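Local coordinates for protein L-lysine 6-oxidase (Marinomonas mediterranea, PDB 3WEU) that oxidises the epsilon-amino group of free L-lysine with a cysteine tryptophylquinone cofactor, releasing ammonium and the hydrogen peroxide that makes it antibacterial, at residues D588-G592 with F644-T648; E254-T260 with R305-Y309; N380-V386 with L445-P449. All coordinates share one frame; numbering follows the deposited sequence. Where two conformers were deposited one is given.

Interaction 1: D588-G592 with F644-T648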
loop_
_atom_site.group_PDB
_atom_site.type_symbol
_atom_site.label_atom_id
_atom_site.label_comp_id
_atom_site.label_asym_id
_atom_site.label_seq_id
_atom_site.Cartn_x
_atom_site.Cartn_y
_atom_site.Cartn_z
ATOM N N ASP A 588 4.083 -29.475 5.050
ATOM C CA ASP A 588 5.133 -29.937 5.946
ATOM C C ASP A 588 5.860 -31.062 5.228
ATOM O O ASP A 588 5.278 -32.111 4.995
ATOM C CB ASP A 588 4.530 -30.410 7.238
ATOM C CG ASP A 588 3.544 -29.411 7.800
ATOM O OD1 ASP A 588 2.336 -29.504 7.523
ATOM O OD2 ASP A 588 4.008 -28.473 8.458
ATOM N N VAL A 589 7.097 -30.786 4.827
ATOM C CA VAL A 589 7.871 -31.670 3.937
ATOM C C VAL A 589 9.279 -31.847 4.426
ATOM O O VAL A 589 9.779 -31.026 5.234
ATOM C CB VAL A 589 7.897 -31.136 2.496
ATOM C CG1 VAL A 589 6.515 -31.108 1.898
ATOM C CG2 VAL A 589 8.586 -29.797 2.390
ATOM N N LEU A 590 9.942 -32.907 3.939
ATOM C CA LEU A 590 11.312 -33.242 4.372
ATOM C C LEU A 590 12.315 -32.653 3.417
ATOM O O LEU A 590 12.130 -32.727 2.170
ATOM C CB LEU A 590 11.474 -34.775 4.438
ATOM C CG LEU A 590 10.523 -35.543 5.363
ATOM C CD1 LEU A 590 10.912 -37.023 5.314
ATOM C CD2 LEU A 590 10.710 -35.001 6.777
ATOM N N THR A 591 13.364 -32.029 3.968
ATOM C CA THR A 591 14.431 -31.572 3.168
ATOM C C THR A 591 15.146 -32.750 2.561
ATOM O O THR A 591 15.342 -33.791 3.197
ATOM C CB THR A 591 15.460 -30.750 3.968
ATOM O OG1 THR A 591 15.805 -31.524 5.130
ATOM C CG2 THR A 591 14.880 -29.460 4.383
ATOM N N GLY A 592 15.616 -32.527 1.346
ATOM C CA GLY A 592 16.172 -33.577 0.486
ATOM C C GLY A 592 17.636 -33.469 -0.018
ATOM O O GLY A 592 18.101 -34.357 -0.729
ATOM N N PHE A 644 10.302 -42.975 0.586
ATOM C CA PHE A 644 10.996 -41.936 1.312
ATOM C C PHE A 644 10.855 -40.664 0.505
ATOM O O PHE A 644 11.594 -40.464 -0.478
ATOM C CB PHE A 644 12.495 -42.338 1.511
ATOM C CG PHE A 644 13.337 -41.246 2.159
ATOM C CD1 PHE A 644 12.904 -40.587 3.290
ATOM C CD2 PHE A 644 14.608 -40.949 1.671
ATOM C CE1 PHE A 644 13.715 -39.582 3.904
ATOM C CE2 PHE A 644 15.402 -39.956 2.281
ATOM C CZ PHE A 644 14.963 -39.300 3.361
ATOM N N PHE A 645 9.857 -39.819 0.834
ATOM C CA PHE A 645 9.584 -38.657 0.030
ATOM C C PHE A 645 10.267 -37.430 0.604
ATOM O O PHE A 645 10.142 -37.114 1.815
ATOM C CB PHE A 645 8.086 -38.345 0.031
ATOM C CG PHE A 645 7.249 -39.202 -0.854
ATOM C CD1 PHE A 645 6.807 -40.443 -0.466
ATOM C CD2 PHE A 645 6.912 -38.751 -2.111
ATOM C CE1 PHE A 645 6.006 -41.214 -1.326
ATOM C CE2 PHE A 645 6.109 -39.492 -2.951
ATOM C CZ PHE A 645 5.628 -40.704 -2.541
ATOM N N THR A 646 10.974 -36.719 -0.223
ATOM C CA THR A 646 11.541 -35.477 0.148
ATOM C C THR A 646 11.349 -34.447 -0.949
ATOM O O THR A 646 11.009 -34.753 -2.121
ATOM C CB THR A 646 13.106 -35.534 0.368
ATOM O OG1 THR A 646 13.761 -35.680 -0.880
ATOM C CG2 THR A 646 13.535 -36.702 1.231
ATOM N N GLU A 647 11.648 -33.193 -0.591
ATOM C CA GLU A 647 11.807 -32.136 -1.588
ATOM C C GLU A 647 12.905 -32.556 -2.564
ATOM O O GLU A 647 13.935 -33.129 -2.166
ATOM C CB GLU A 647 12.346 -30.830 -0.936
ATOM C CG GLU A 647 11.263 -30.059 -0.207
ATOM C CD GLU A 647 11.670 -28.681 0.213
ATOM O OE1 GLU A 647 12.855 -28.502 0.506
ATOM O OE2 GLU A 647 10.794 -27.814 0.212
ATOM N N THR A 648 12.701 -32.221 -3.823
ATOM C CA THR A 648 13.736 -32.302 -4.872
ATOM C C THR A 648 13.552 -31.024 -5.738
ATOM O O THR A 648 12.404 -30.517 -5.875
ATOM C CB THR A 648 13.546 -33.574 -5.770
ATOM O OG1 THR A 648 12.268 -33.560 -6.430
ATOM C CG2 THR A 648 13.645 -34.894 -4.936
HETATM O O HOH W 1 8.504 -34.835 2.218
HETATM O O HOH W 2 15.270 -29.604 0.100
#
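Phe644 meets Leu590 through ring atom CE1, which lies 4.0 Å from Leu590 CD1; the methyl comes in obliquely. With CG trans to the backbone N (chi1 175°), the Phe644 side chain swings the far end of its ring closer to Leu590. One face of the same ring takes Thr646 CG2 from two residues further along the segment.

Phe645 contributes its carbonyl. Leu590 CD1 packs 3.6 Å from Phe645 O, and one water joins Leu590 N to that oxygen. The Phe645 ring leads away to Trp311.

Thr646 turns its CB toward the segment 588-592. Its OG1 donates to Glu647 O of its own strand and also touches Gly592 CA.

Glu647 forms the direct hydrogen bond of the contact. Its N donates to Leu590 O at 2.8 Å, and the bond is nearly straight (173° at the hydrogen). Glu647 O in turn receives a CA-H contact from Gly592 CA at 3.5 Å. The Glu647 side chain is extended beyond CG and crosses Val589 at about a right angle, with CG 3.7 Å from Val589 CG2. A second water links Glu647 OE1 to Gly592 N. The buried carboxylate also forms a salt bridge with Arg614, which probably favours its charged form.

The two strands run at 87° to each other. Each belongs to its own two-stranded antiparallel sheet, 588-590 with 609-611 and 645-648 with 631-634. The arrangement is a crossing of two beta ribbons, joined by one direct backbone bond and two water bridges.

Interaction 2: E254-T260 with R305-Y309. With EDO (1,2-ethanediol), chain M.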
loop_
_atom_site.group_PDB
_atom_site.type_symbol
_atom_site.label_atom_id
_atom_site.label_comp_id
_atom_site.label_asym_id
_atom_site.label_seq_id
_atom_site.Cartn_x
_atom_site.Cartn_y
_atom_site.Cartn_z
ATOM N N GLU A 254 3.313 -38.474 -7.026
ATOM C CA GLU A 254 3.100 -39.820 -6.509
ATOM C C GLU A 254 2.122 -39.882 -5.346
ATOM O O GLU A 254 1.783 -40.982 -4.912
ATOM C CB GLU A 254 4.405 -40.400 -6.069
ATOM C CG GLU A 254 5.346 -40.589 -7.230
ATOM C CD GLU A 254 6.825 -40.712 -6.850
ATOM O OE1 GLU A 254 7.504 -41.703 -7.261
ATOM O OE2 GLU A 254 7.352 -39.791 -6.171
ATOM N N ILE A 255 1.728 -38.745 -4.796
ATOM C CA ILE A 255 0.830 -38.698 -3.646
ATOM C C ILE A 255 -0.578 -38.390 -4.161
ATOM O O ILE A 255 -0.788 -37.424 -4.878
ATOM C CB ILE A 255 1.286 -37.628 -2.643
ATOM C CG1 ILE A 255 2.740 -37.962 -2.229
ATOM C CG2 ILE A 255 0.350 -37.576 -1.443
ATOM C CD1 ILE A 255 3.372 -37.170 -1.171
ATOM N N VAL A 256 -1.511 -39.285 -3.844
ATOM C CA VAL A 256 -2.861 -39.250 -4.385
ATOM C C VAL A 256 -3.850 -38.698 -3.345
ATOM O O VAL A 256 -3.769 -39.042 -2.164
ATOM C CB VAL A 256 -3.230 -40.703 -4.730
ATOM C CG1 VAL A 256 -4.626 -40.824 -5.312
ATOM C CG2 VAL A 256 -2.219 -41.296 -5.710
ATOM N N ASN A 257 -4.775 -37.876 -3.806
ATOM C CA ASN A 257 -5.852 -37.342 -2.991
ATOM C C ASN A 257 -6.805 -38.448 -2.557
ATOM O O ASN A 257 -7.160 -39.331 -3.328
ATOM C CB ASN A 257 -6.588 -36.232 -3.756
ATOM C CG ASN A 257 -5.682 -35.025 -4.028
ATOM O OD1 ASN A 257 -5.505 -34.191 -3.156
ATOM N ND2 ASN A 257 -5.054 -34.972 -5.203
ATOM N N ILE A 258 -7.204 -38.398 -1.285
ATOM C CA ILE A 258 -8.164 -39.319 -0.768
ATOM C C ILE A 258 -9.415 -39.432 -1.639
ATOM O O ILE A 258 -9.841 -40.554 -1.964
ATOM C CB ILE A 258 -8.509 -39.015 0.690
ATOM C CG1 ILE A 258 -7.325 -39.381 1.612
ATOM C CG2 ILE A 258 -9.767 -39.833 1.119
ATOM C CD1 ILE A 258 -7.382 -38.703 2.995
ATOM N N SER A 259 -9.975 -38.293 -2.025
ATOM C CA SER A 259 -11.042 -38.254 -3.040
ATOM C C SER A 259 -10.505 -37.445 -4.238
ATOM O O SER A 259 -10.217 -36.233 -4.146
ATOM C CB SER A 259 -12.355 -37.674 -2.493
ATOM O OG SER A 259 -12.774 -38.339 -1.284
ATOM N N THR A 260 -10.280 -38.161 -5.319
ATOM C CA THR A 260 -9.795 -37.599 -6.581
ATOM C C THR A 260 -10.956 -37.143 -7.445
ATOM O O THR A 260 -12.134 -37.526 -7.237
ATOM C CB THR A 260 -8.976 -38.590 -7.426
ATOM O OG1 THR A 260 -9.856 -39.557 -8.028
ATOM C CG2 THR A 260 -7.967 -39.362 -6.576
ATOM N N ARG A 305 -4.109 -44.076 0.247
ATOM C CA ARG A 305 -4.028 -42.616 0.046
ATOM C C ARG A 305 -3.799 -41.958 1.406
ATOM O O ARG A 305 -2.909 -41.137 1.540
ATOM C CB ARG A 305 -5.288 -42.137 -0.650
ATOM C CG ARG A 305 -5.348 -42.576 -2.076
ATOM C CD ARG A 305 -6.752 -42.551 -2.583
ATOM N NE ARG A 305 -6.827 -43.111 -3.917
ATOM C CZ ARG A 305 -7.875 -42.882 -4.709
ATOM N NH1 ARG A 305 -8.879 -42.119 -4.272
ATOM N NH2 ARG A 305 -7.915 -43.374 -5.951
ATOM N N ILE A 306 -4.569 -42.364 2.407
ATOM C CA ILE A 306 -4.489 -41.819 3.735
ATOM C C ILE A 306 -3.024 -41.954 4.233
ATOM O O ILE A 306 -2.440 -40.996 4.770
ATOM C CB ILE A 306 -5.411 -42.537 4.716
ATOM C CG1 ILE A 306 -6.879 -42.200 4.435
ATOM C CG2 ILE A 306 -5.103 -42.066 6.092
ATOM C CD1 ILE A 306 -7.821 -43.148 5.122
ATOM N N SER A 307 -2.422 -43.100 3.958
ATOM C CA SER A 307 -1.051 -43.415 4.440
ATOM C C SER A 307 0.053 -42.566 3.849
ATOM O O SER A 307 1.137 -42.613 4.352
ATOM C CB SER A 307 -0.687 -44.878 4.160
ATOM O OG SER A 307 -0.310 -45.090 2.824
ATOM N N GLN A 308 -0.215 -41.855 2.740
ATOM C CA GLN A 308 0.766 -41.016 2.053
ATOM C C GLN A 308 0.778 -39.573 2.554
ATOM O O GLN A 308 1.761 -38.890 2.375
ATOM C CB GLN A 308 0.495 -40.969 0.538
ATOM C CG GLN A 308 0.679 -42.266 -0.232
ATOM C CD GLN A 308 0.470 -42.043 -1.756
ATOM O OE1 GLN A 308 -0.686 -41.701 -2.285
ATOM N NE2 GLN A 308 1.588 -42.318 -2.499
ATOM N N TYR A 309 -0.327 -39.093 3.153
ATOM C CA TYR A 309 -0.442 -37.665 3.503
ATOM C C TYR A 309 0.684 -37.193 4.435
ATOM O O TYR A 309 1.079 -36.019 4.435
ATOM C CB TYR A 309 -1.819 -37.345 4.104
ATOM C CG TYR A 309 -2.894 -37.071 3.102
ATOM C CD1 TYR A 309 -2.988 -37.775 1.914
ATOM C CD2 TYR A 309 -3.855 -36.074 3.319
ATOM C CE1 TYR A 309 -3.986 -37.529 1.027
ATOM C CE2 TYR A 309 -4.871 -35.837 2.421
ATOM C CZ TYR A 309 -4.933 -36.565 1.284
ATOM O OH TYR A 309 -5.949 -36.309 0.390
HETATM C C1 EDO M . -5.256 -46.227 -6.367
HETATM O O1 EDO M . -6.203 -45.440 -7.108
HETATM C C2 EDO M . -4.138 -45.321 -5.992
HETATM O O2 EDO M . -4.668 -44.655 -4.878
HETATM O O HOH W 3 -9.858 -42.366 -7.794
#
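Ile258, Arg305 and Gln308 have the most surface buried here. The Arg305 side chain is extended from CG to NE and runs along the backbone of 256-258. Its NH1 donates to Ile258 O at 2.9 Å. The oxygen lies in the guanidinium plane, but NH1 sits well above the plane of the Ile258 carbonyl. Val256 CG1 and Thr260 CG2 lie over a guanidinium face. NE and NH2 hold the two hydroxyls of an ethanediol, probably from the crystallisation liquor; the bond from Arg305 NE to EDO O2 is almost straight (177°). A water accepts from NH2 and also meets Thr260 OG1. A salt bridge from NH1 to Asp263 probably offsets the charge of this buried arginine.

Ile258 reaches back with its far end. Its CD1 packs 3.8 Å from Ile306 CG1 and lies over the face of the Tyr309 ring, 4.0 Å from the centroid, in a CH-pi contact. The same tyrosine holds the Ile258 backbone: Ile258 N donates to Tyr309 OH at 3.0 Å, at 175°. Val256 O lies at the ring edge, 3.5 Å from Tyr309 CE1.

Gln308 spans Glu254 to Val256 with both ends of its amide. Its NE2 donates to Glu254 O at 2.8 Å, and its OE1 accepts from Val256 N at 3.0 Å. This holds for one of two modelled conformers of the glutamine. Gln308 CB also packs against Ile255 CG2.

The contact lays the loop after strand 237-247 against the end of helix 295-308. Thr260 is the N-cap residue of helix 261-272, to which Asp263 belongs. Glu254 and Ile255 also touch Phe645 of strand 645-648.

Interaction 3: N380-V386 with L445-P449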
loop_
_atom_site.group_PDB
_atom_site.type_symbol
_atom_site.label_atom_id
_atom_site.label_comp_id
_atom_site.label_asym_id
_atom_site.label_seq_id
_atom_site.Cartn_x
_atom_site.Cartn_y
_atom_site.Cartn_z
ATOM N N ASN A 380 -9.396 -33.108 7.598
ATOM C CA ASN A 380 -9.087 -32.116 6.570
ATOM C C ASN A 380 -10.258 -31.141 6.572
ATOM O O ASN A 380 -11.380 -31.436 7.088
ATOM C CB ASN A 380 -8.968 -32.774 5.210
ATOM C CG ASN A 380 -8.189 -31.962 4.177
ATOM O OD1 ASN A 380 -6.963 -32.106 4.054
ATOM N ND2 ASN A 380 -8.931 -31.170 3.332
ATOM N N SER A 381 -9.997 -29.945 6.057
ATOM C CA SER A 381 -11.085 -29.003 5.799
ATOM C C SER A 381 -12.099 -29.561 4.839
ATOM O O SER A 381 -11.767 -30.377 3.939
ATOM C CB SER A 381 -10.544 -27.748 5.196
ATOM O OG SER A 381 -11.568 -26.807 5.072
ATOM N N GLY A 382 -13.342 -29.127 5.046
ATOM C CA GLY A 382 -14.372 -29.313 4.084
ATOM C C GLY A 382 -14.462 -28.157 3.099
ATOM O O GLY A 382 -13.534 -27.356 3.012
ATOM N N SER A 383 -15.536 -28.139 2.312
ATOM C CA SER A 383 -15.668 -27.215 1.211
ATOM C C SER A 383 -16.122 -25.802 1.645
ATOM O O SER A 383 -16.214 -24.941 0.814
ATOM C CB SER A 383 -16.480 -27.814 0.066
ATOM O OG SER A 383 -15.793 -28.879 -0.609
ATOM N N ASN A 384 -16.470 -25.596 2.916
ATOM C CA ASN A 384 -16.513 -24.257 3.461
ATOM C C ASN A 384 -16.257 -24.108 4.922
ATOM O O ASN A 384 -17.191 -24.089 5.754
ATOM C CB ASN A 384 -17.795 -23.485 3.092
ATOM C CG ASN A 384 -17.758 -22.103 3.650
ATOM O OD1 ASN A 384 -16.683 -21.550 3.818
ATOM N ND2 ASN A 384 -18.912 -21.499 3.864
ATOM N N SER A 385 -14.979 -23.951 5.245
ATOM C CA SER A 385 -14.504 -23.644 6.564
ATOM C C SER A 385 -14.132 -22.148 6.699
ATOM O O SER A 385 -13.488 -21.780 7.661
ATOM C CB SER A 385 -13.242 -24.466 6.842
ATOM O OG SER A 385 -12.300 -24.316 5.744
ATOM N N VAL A 386 -14.469 -21.357 5.700
ATOM C CA VAL A 386 -13.991 -19.994 5.514
ATOM C C VAL A 386 -15.029 -18.940 5.885
ATOM O O VAL A 386 -14.723 -17.961 6.611
ATOM C CB VAL A 386 -13.580 -19.813 4.032
ATOM C CG1 VAL A 386 -13.090 -18.404 3.784
ATOM C CG2 VAL A 386 -12.389 -20.763 3.735
ATOM N N LEU A 445 -11.980 -33.538 -3.552
ATOM C CA LEU A 445 -12.550 -32.866 -2.403
ATOM C C LEU A 445 -11.411 -32.484 -1.468
ATOM O O LEU A 445 -10.381 -33.174 -1.468
ATOM C CB LEU A 445 -13.454 -33.803 -1.630
ATOM C CG LEU A 445 -14.706 -34.305 -2.318
ATOM C CD1 LEU A 445 -15.316 -35.416 -1.525
ATOM C CD2 LEU A 445 -15.626 -33.089 -2.403
ATOM N N PRO A 446 -11.544 -31.372 -0.725
ATOM C CA PRO A 446 -12.600 -30.400 -0.771
ATOM C C PRO A 446 -12.454 -29.527 -2.003
ATOM O O PRO A 446 -11.490 -29.659 -2.748
ATOM C CB PRO A 446 -12.384 -29.539 0.486
ATOM C CG PRO A 446 -10.920 -29.682 0.801
ATOM C CD PRO A 446 -10.508 -31.037 0.283
ATOM N N MET A 447 -13.422 -28.649 -2.198
ATOM C CA MET A 447 -13.443 -27.729 -3.309
ATOM C C MET A 447 -13.876 -26.336 -2.806
ATOM O O MET A 447 -15.080 -26.057 -2.760
ATOM C CB MET A 447 -14.400 -28.298 -4.368
ATOM C CG MET A 447 -13.767 -29.304 -5.329
ATOM S SD MET A 447 -14.975 -29.911 -6.448
ATOM C CE MET A 447 -13.957 -30.801 -7.663
ATOM N N CYS A 448 -12.905 -25.528 -2.411
ATOM C CA CYS A 448 -13.095 -24.218 -1.862
ATOM C C CYS A 448 -12.054 -23.200 -2.310
ATOM O O CYS A 448 -11.540 -22.445 -1.506
ATOM C CB CYS A 448 -13.199 -24.293 -0.314
ATOM S SG CYS A 448 -13.877 -22.780 0.505
ATOM N N PRO A 449 -11.786 -23.136 -3.609
ATOM C CA PRO A 449 -12.481 -23.809 -4.666
ATOM C C PRO A 449 -11.938 -25.147 -5.066
ATOM O O PRO A 449 -12.591 -25.898 -5.765
ATOM C CB PRO A 449 -12.261 -22.849 -5.850
ATOM C CG PRO A 449 -10.994 -22.179 -5.620
ATOM C CD PRO A 449 -10.878 -22.085 -4.122
HETATM O O HOH W 4 -16.737 -24.054 -1.848
#
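Ser383 OG accepts from Met447 N at 2.9 Å, with an angle of 165° at the hydrogen. It is the direct hydrogen bond between the two segments. Ser383 and Asn384 form a classic beta bulge opposite Glu400, where the chain turns a corner after strand 381-382. The serine hydroxyl lies trans to its own carbonyl carbon (chi1 -69°), a rotation that brings OG to Met447 N and to within 3.5 Å of Pro446 CA.

Pro446, which follows a cis peptide bond, sets its ring against the strand. Its CG lies 3.3 Å from Ser381 O, and its CB touches Gly382 O. The Asn380 side chain crosses Pro446 at about a right angle, with ND2 3.4 Å from Pro446 CD. That nitrogen also donates to Ser381 O, on a lone pair in the carbonyl plane, and to Trp580 O. These two bonds hold the amide in place beside the proline.

The contact lines the cofactor site. Pro446 O accepts from NE1 of the tryptophylquinone at position 581, and Cys448 N donates to its quinone oxygen O7. Segment 445-449 thus holds the quinone through two backbone groups, and its Met447 N is tied to Ser383 at the corner.

Beyond the bulge, Asn384 OD1 accepts from Val386 N, closing an Asx turn, while Asn384 ND2 donates to Val398 O. Val386 CG2 packs 4.1 Å from Cys448 SG. A single water donates to both Ser383 O and Met447 O, and its oxygen lies 2.8 Å from Met447 O.

Overall arrangement
Along the chain interaction 2 comes first, then interaction 3, then interaction 1; each closes before the next opens. Interaction 2 stands between the others, with its centre about 16 Å from the centre of each. The centres of interactions 1 and 3 are about 26 Å apart, and their nearest atoms about 10 Å. Interaction 2 reaches interaction 1 by packing on strand 645-648. It reaches interaction 3 through a probable backbone hydrogen bond between Leu445 N and Ser259 O. The loop 254-260 thus connects the crossed ribbons with the C-terminal domain part that holds the quinone. All three are buried, and interaction 3 bonds directly to the cofactor.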